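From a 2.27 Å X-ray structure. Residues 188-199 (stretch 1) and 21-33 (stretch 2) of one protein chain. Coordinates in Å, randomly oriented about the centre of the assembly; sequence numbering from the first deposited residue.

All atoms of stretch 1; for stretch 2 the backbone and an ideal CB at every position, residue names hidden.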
# COMPACT_ATOMS: atom_id res chain seq x y z
N ILE D 188 22.58 3.36 -8.75
CA ILE D 188 22.80 3.70 -10.16
C ILE D 188 23.87 2.78 -10.80
O ILE D 188 24.58 2.06 -10.08
CB ILE D 188 23.17 5.20 -10.27
CG1 ILE D 188 22.81 5.76 -11.65
CG2 ILE D 188 24.59 5.47 -9.76
CD1 ILE D 188 22.82 7.25 -11.73
N GLY D 189 23.98 2.79 -12.13
CA GLY D 189 25.03 2.01 -12.82
C GLY D 189 26.43 2.54 -12.60
O GLY D 189 26.63 3.75 -12.51
N GLU D 190 27.41 1.63 -12.50
CA GLU D 190 28.83 1.98 -12.33
C GLU D 190 29.36 3.02 -13.34
O GLU D 190 30.24 3.81 -13.02
CB GLU D 190 29.74 0.75 -12.48
CG GLU D 190 29.27 -0.53 -11.85
CD GLU D 190 28.27 -1.27 -12.72
OE1 GLU D 190 28.67 -2.06 -13.61
OE2 GLU D 190 27.07 -1.04 -12.50
N THR D 191 28.85 2.99 -14.56
CA THR D 191 29.37 3.84 -15.64
C THR D 191 28.47 5.04 -15.91
O THR D 191 28.76 5.83 -16.81
CB THR D 191 29.56 3.03 -16.98
OG1 THR D 191 28.28 2.65 -17.52
CG2 THR D 191 30.41 1.80 -16.78
N ALA D 192 27.38 5.17 -15.15
CA ALA D 192 26.44 6.28 -15.36
C ALA D 192 26.96 7.59 -14.78
O ALA D 192 27.80 7.60 -13.88
CB ALA D 192 25.06 5.95 -14.81
N GLU D 193 26.45 8.69 -15.32
CA GLU D 193 26.60 9.99 -14.66
C GLU D 193 25.82 10.03 -13.32
O GLU D 193 24.61 9.76 -13.30
CB GLU D 193 26.10 11.07 -15.60
CG GLU D 193 26.80 12.38 -15.44
CD GLU D 193 26.35 13.39 -16.48
OE1 GLU D 193 26.24 13.00 -17.67
OE2 GLU D 193 26.11 14.56 -16.10
N VAL D 194 26.52 10.33 -12.23
CA VAL D 194 25.91 10.38 -10.89
C VAL D 194 25.15 11.70 -10.71
O VAL D 194 25.71 12.77 -10.95
CB VAL D 194 26.98 10.19 -9.76
CG1 VAL D 194 26.36 10.37 -8.36
CG2 VAL D 194 27.62 8.81 -9.84
N PRO D 195 23.85 11.63 -10.28
CA PRO D 195 23.08 12.84 -9.93
C PRO D 195 23.90 13.77 -9.03
O PRO D 195 24.59 13.30 -8.13
CB PRO D 195 21.89 12.28 -9.15
CG PRO D 195 21.70 10.93 -9.68
CD PRO D 195 23.03 10.41 -10.12
N VAL D 196 23.86 15.07 -9.29
CA VAL D 196 24.63 16.02 -8.47
C VAL D 196 23.79 16.36 -7.24
O VAL D 196 22.63 16.71 -7.38
CB VAL D 196 24.99 17.33 -9.26
CG1 VAL D 196 25.96 18.20 -8.47
CG2 VAL D 196 25.57 17.01 -10.64
N PRO D 197 24.36 16.21 -6.02
CA PRO D 197 23.61 16.71 -4.87
C PRO D 197 23.50 18.24 -4.87
O PRO D 197 24.36 18.93 -5.47
CB PRO D 197 24.44 16.22 -3.66
CG PRO D 197 25.80 15.98 -4.18
CD PRO D 197 25.63 15.55 -5.62
N PRO D 198 22.44 18.79 -4.22
CA PRO D 198 22.34 20.24 -4.03
C PRO D 198 23.64 20.84 -3.50
O PRO D 198 24.36 20.19 -2.73
CB PRO D 198 21.23 20.38 -2.98
CG PRO D 198 20.34 19.24 -3.28
CD PRO D 198 21.26 18.10 -3.67
N ALA D 199 23.92 22.07 -3.93
CA ALA D 199 25.15 22.77 -3.59
C ALA D 199 25.37 22.75 -2.07
O ALA D 199 24.48 23.15 -1.29
CB ALA D 199 25.10 24.20 -4.14
N UNK D 21 18.95 -7.69 -12.08
CA UNK D 21 17.72 -7.09 -12.60
C UNK D 21 17.96 -6.17 -13.79
O UNK D 21 17.07 -5.96 -14.59
CB UNK D 21 17.02 -6.31 -11.49
N UNK D 22 19.17 -5.62 -13.87
CA UNK D 22 19.56 -4.69 -14.94
C UNK D 22 21.07 -4.76 -15.24
O UNK D 22 21.85 -5.25 -14.43
CB UNK D 22 19.17 -3.26 -14.55
N UNK D 23 21.46 -4.26 -16.42
CA UNK D 23 22.86 -4.19 -16.85
C UNK D 23 23.34 -2.76 -16.78
O UNK D 23 24.47 -2.47 -16.39
CB UNK D 23 23.03 -4.74 -18.27
N UNK D 24 22.45 -1.86 -17.19
CA UNK D 24 22.74 -0.44 -17.11
C UNK D 24 21.56 0.32 -16.51
O UNK D 24 20.39 -0.00 -16.76
CB UNK D 24 23.08 0.11 -18.50
N UNK D 25 21.88 1.35 -15.74
CA UNK D 25 20.90 2.21 -15.14
C UNK D 25 21.40 3.64 -15.04
O UNK D 25 22.42 3.91 -14.42
CB UNK D 25 20.51 1.68 -13.76
N UNK D 26 20.66 4.55 -15.65
CA UNK D 26 20.95 5.97 -15.62
C UNK D 26 19.71 6.76 -15.19
O UNK D 26 18.60 6.51 -15.67
CB UNK D 26 21.44 6.44 -16.99
N UNK D 27 19.91 7.72 -14.29
CA UNK D 27 18.80 8.57 -13.83
C UNK D 27 19.37 9.82 -13.19
O UNK D 27 20.56 9.89 -12.91
CB UNK D 27 17.90 7.83 -12.84
N UNK D 28 18.50 10.80 -12.97
CA UNK D 28 18.89 12.11 -12.45
C UNK D 28 18.61 12.36 -10.96
O UNK D 28 18.64 13.51 -10.52
CB UNK D 28 18.17 13.19 -13.26
N UNK D 29 18.34 11.30 -10.20
CA UNK D 29 18.10 11.41 -8.77
C UNK D 29 16.69 11.88 -8.44
O UNK D 29 15.73 11.51 -9.11
CB UNK D 29 19.12 12.37 -8.15
N UNK D 30 16.59 12.74 -7.44
CA UNK D 30 15.30 13.06 -6.82
C UNK D 30 14.99 14.55 -6.80
O UNK D 30 15.90 15.37 -6.77
CB UNK D 30 15.27 12.52 -5.39
N UNK D 31 13.70 14.88 -6.83
CA UNK D 31 13.26 16.27 -6.70
C UNK D 31 12.91 16.57 -5.23
O UNK D 31 11.95 16.01 -4.68
CB UNK D 31 12.06 16.54 -7.61
N UNK D 32 13.70 17.44 -4.61
CA UNK D 32 13.52 17.88 -3.23
C UNK D 32 12.46 18.98 -3.18
O UNK D 32 12.52 19.91 -4.00
CB UNK D 32 14.84 18.37 -2.64
N UNK D 33 11.50 18.90 -2.23
CA UNK D 33 10.53 20.01 -2.10
C UNK D 33 11.24 21.34 -1.78
O UNK D 33 12.37 21.33 -1.29
CB UNK D 33 9.51 19.69 -1.01

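Position 21 lies out of reach of stretch 1, so nothing visible restricts it. It is Arg21.

At position 22 CA-to-CB points toward stretch 1, but no atom of that stretch lies within 5.5 Å of the ideal CB. The space suits a long or broad side chain that can reach Ile188 and Gly189. An aromatic ring or a long aliphatic chain would do. The residue is Trp22, with chi1 in p. Its CH2 is 3.6 Å from Gly189 CA and 3.6 Å from Ile188 O, which lies at the ring edge, near its plane.

Position 23 points away and position 24 sideways. Both ideal CB atoms are free of stretch 1, so many residues would fit, polar ones included. They are Glu23 and Thr24.

Position 25 has extended backbone angles and its CB points sideways. The backbone carbonyl does the main work, and that is open to any residue with an ordinary backbone. Gly189 N donates a hydrogen bond to O of position 25, at 3.0 Å and 153°. The ideal CB is 4.0 Å from Gly189 N, so an aliphatic side chain directed past the backbone would suit. The residue is Leu25, with chi1 in t. An ideal CB on Gly189 would come within 3.0 Å of Leu25 O, which is tight.

At position 26 the ideal CB is 4.3 Å from Ala192 CB. A small apolar residue suits this. It is Ala26, which makes that methyl contact.

The CB of position 27 points sideways, 5.1 Å from Ile188 CD1. A flat or aliphatic side chain could turn to pack on that methyl. The residue is His27, chi1 in p. Ile188 CD1 sits over one ring face, 4.0 Å from the centroid, a CH-pi contact. A water donates to His27 O (3.3 Å) and to Glu193 O (2.7 Å), bridging the backbones.

Position 28 points away and accepts many residues. It is Asn28.

At position 29 phi is 79°, which favours glycine. An ideal CB would lie 2.9 Å from Pro195 CB, a clash. The residue is Gly29. Its N is 3.4 Å from Pro195 CG and donates a hydrogen bond to His27 ND1 (3.1 Å).

Positions 30 and 31 do not touch stretch 1. They are Val30 and Leu31.

Position 32 points toward Pro198, but across a gap. A large apolar side chain suits it. Phe32 fills the role, with CE2 3.8 Å from Pro198 CG.

Position 33 is out of reach. It is Pro33.

Stretch 2 (21-33) RWETLAHNGVLFP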
# COMPACT_ATOMS: atom_id res chain seq x y z
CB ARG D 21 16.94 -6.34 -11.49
CG ARG D 21 16.60 -7.16 -10.27
CD ARG D 21 15.77 -8.38 -10.63
NE ARG D 21 14.44 -8.02 -11.14
CZ ARG D 21 13.38 -7.79 -10.38
NH1 ARG D 21 13.45 -7.87 -9.05
NH2 ARG D 21 12.24 -7.46 -10.95
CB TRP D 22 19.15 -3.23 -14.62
CG TRP D 22 19.62 -2.71 -13.25
CD1 TRP D 22 18.94 -2.80 -12.06
CD2 TRP D 22 20.84 -2.01 -12.95
NE1 TRP D 22 19.65 -2.21 -11.06
CE2 TRP D 22 20.83 -1.73 -11.56
CE3 TRP D 22 21.94 -1.60 -13.71
CZ2 TRP D 22 21.88 -1.04 -10.92
CZ3 TRP D 22 22.99 -0.93 -13.08
CH2 TRP D 22 22.95 -0.66 -11.69
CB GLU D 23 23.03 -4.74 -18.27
CG GLU D 23 22.89 -6.27 -18.33
CD GLU D 23 23.86 -6.99 -17.39
OE1 GLU D 23 25.00 -6.48 -17.19
OE2 GLU D 23 23.48 -8.07 -16.85
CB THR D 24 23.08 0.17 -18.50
OG1 THR D 24 22.00 -0.05 -19.40
CG2 THR D 24 24.37 -0.41 -19.08
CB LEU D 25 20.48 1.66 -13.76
CG LEU D 25 19.37 2.32 -12.95
CD1 LEU D 25 18.08 2.53 -13.77
CD2 LEU D 25 19.12 1.49 -11.69
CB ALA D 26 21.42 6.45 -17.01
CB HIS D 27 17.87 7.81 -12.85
CG HIS D 27 18.54 7.38 -11.57
ND1 HIS D 27 18.63 8.19 -10.46
CD2 HIS D 27 19.16 6.22 -11.25
CE1 HIS D 27 19.29 7.56 -9.51
NE2 HIS D 27 19.62 6.35 -9.96
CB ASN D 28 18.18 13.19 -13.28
CG ASN D 28 18.63 13.19 -14.73
OD1 ASN D 28 19.82 13.17 -15.01
ND2 ASN D 28 17.68 13.22 -15.64
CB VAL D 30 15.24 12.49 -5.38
CG1 VAL D 30 15.27 10.95 -5.42
CG2 VAL D 30 16.39 13.04 -4.51
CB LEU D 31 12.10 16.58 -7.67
CG LEU D 31 11.52 18.02 -7.76
CD1 LEU D 31 12.59 19.09 -7.96
CD2 LEU D 31 10.44 18.15 -8.82
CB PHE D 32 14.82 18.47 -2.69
CG PHE D 32 15.90 17.46 -2.45
CD1 PHE D 32 15.94 16.74 -1.25
CD2 PHE D 32 16.90 17.24 -3.40
CE1 PHE D 32 16.95 15.79 -1.02
CE2 PHE D 32 17.91 16.30 -3.17
CZ PHE D 32 17.93 15.58 -1.98
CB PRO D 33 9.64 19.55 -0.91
CG PRO D 33 10.41 18.49 -0.22
CD PRO D 33 11.24 17.83 -1.25
O HOH W 1 22.74 9.01 -15.16
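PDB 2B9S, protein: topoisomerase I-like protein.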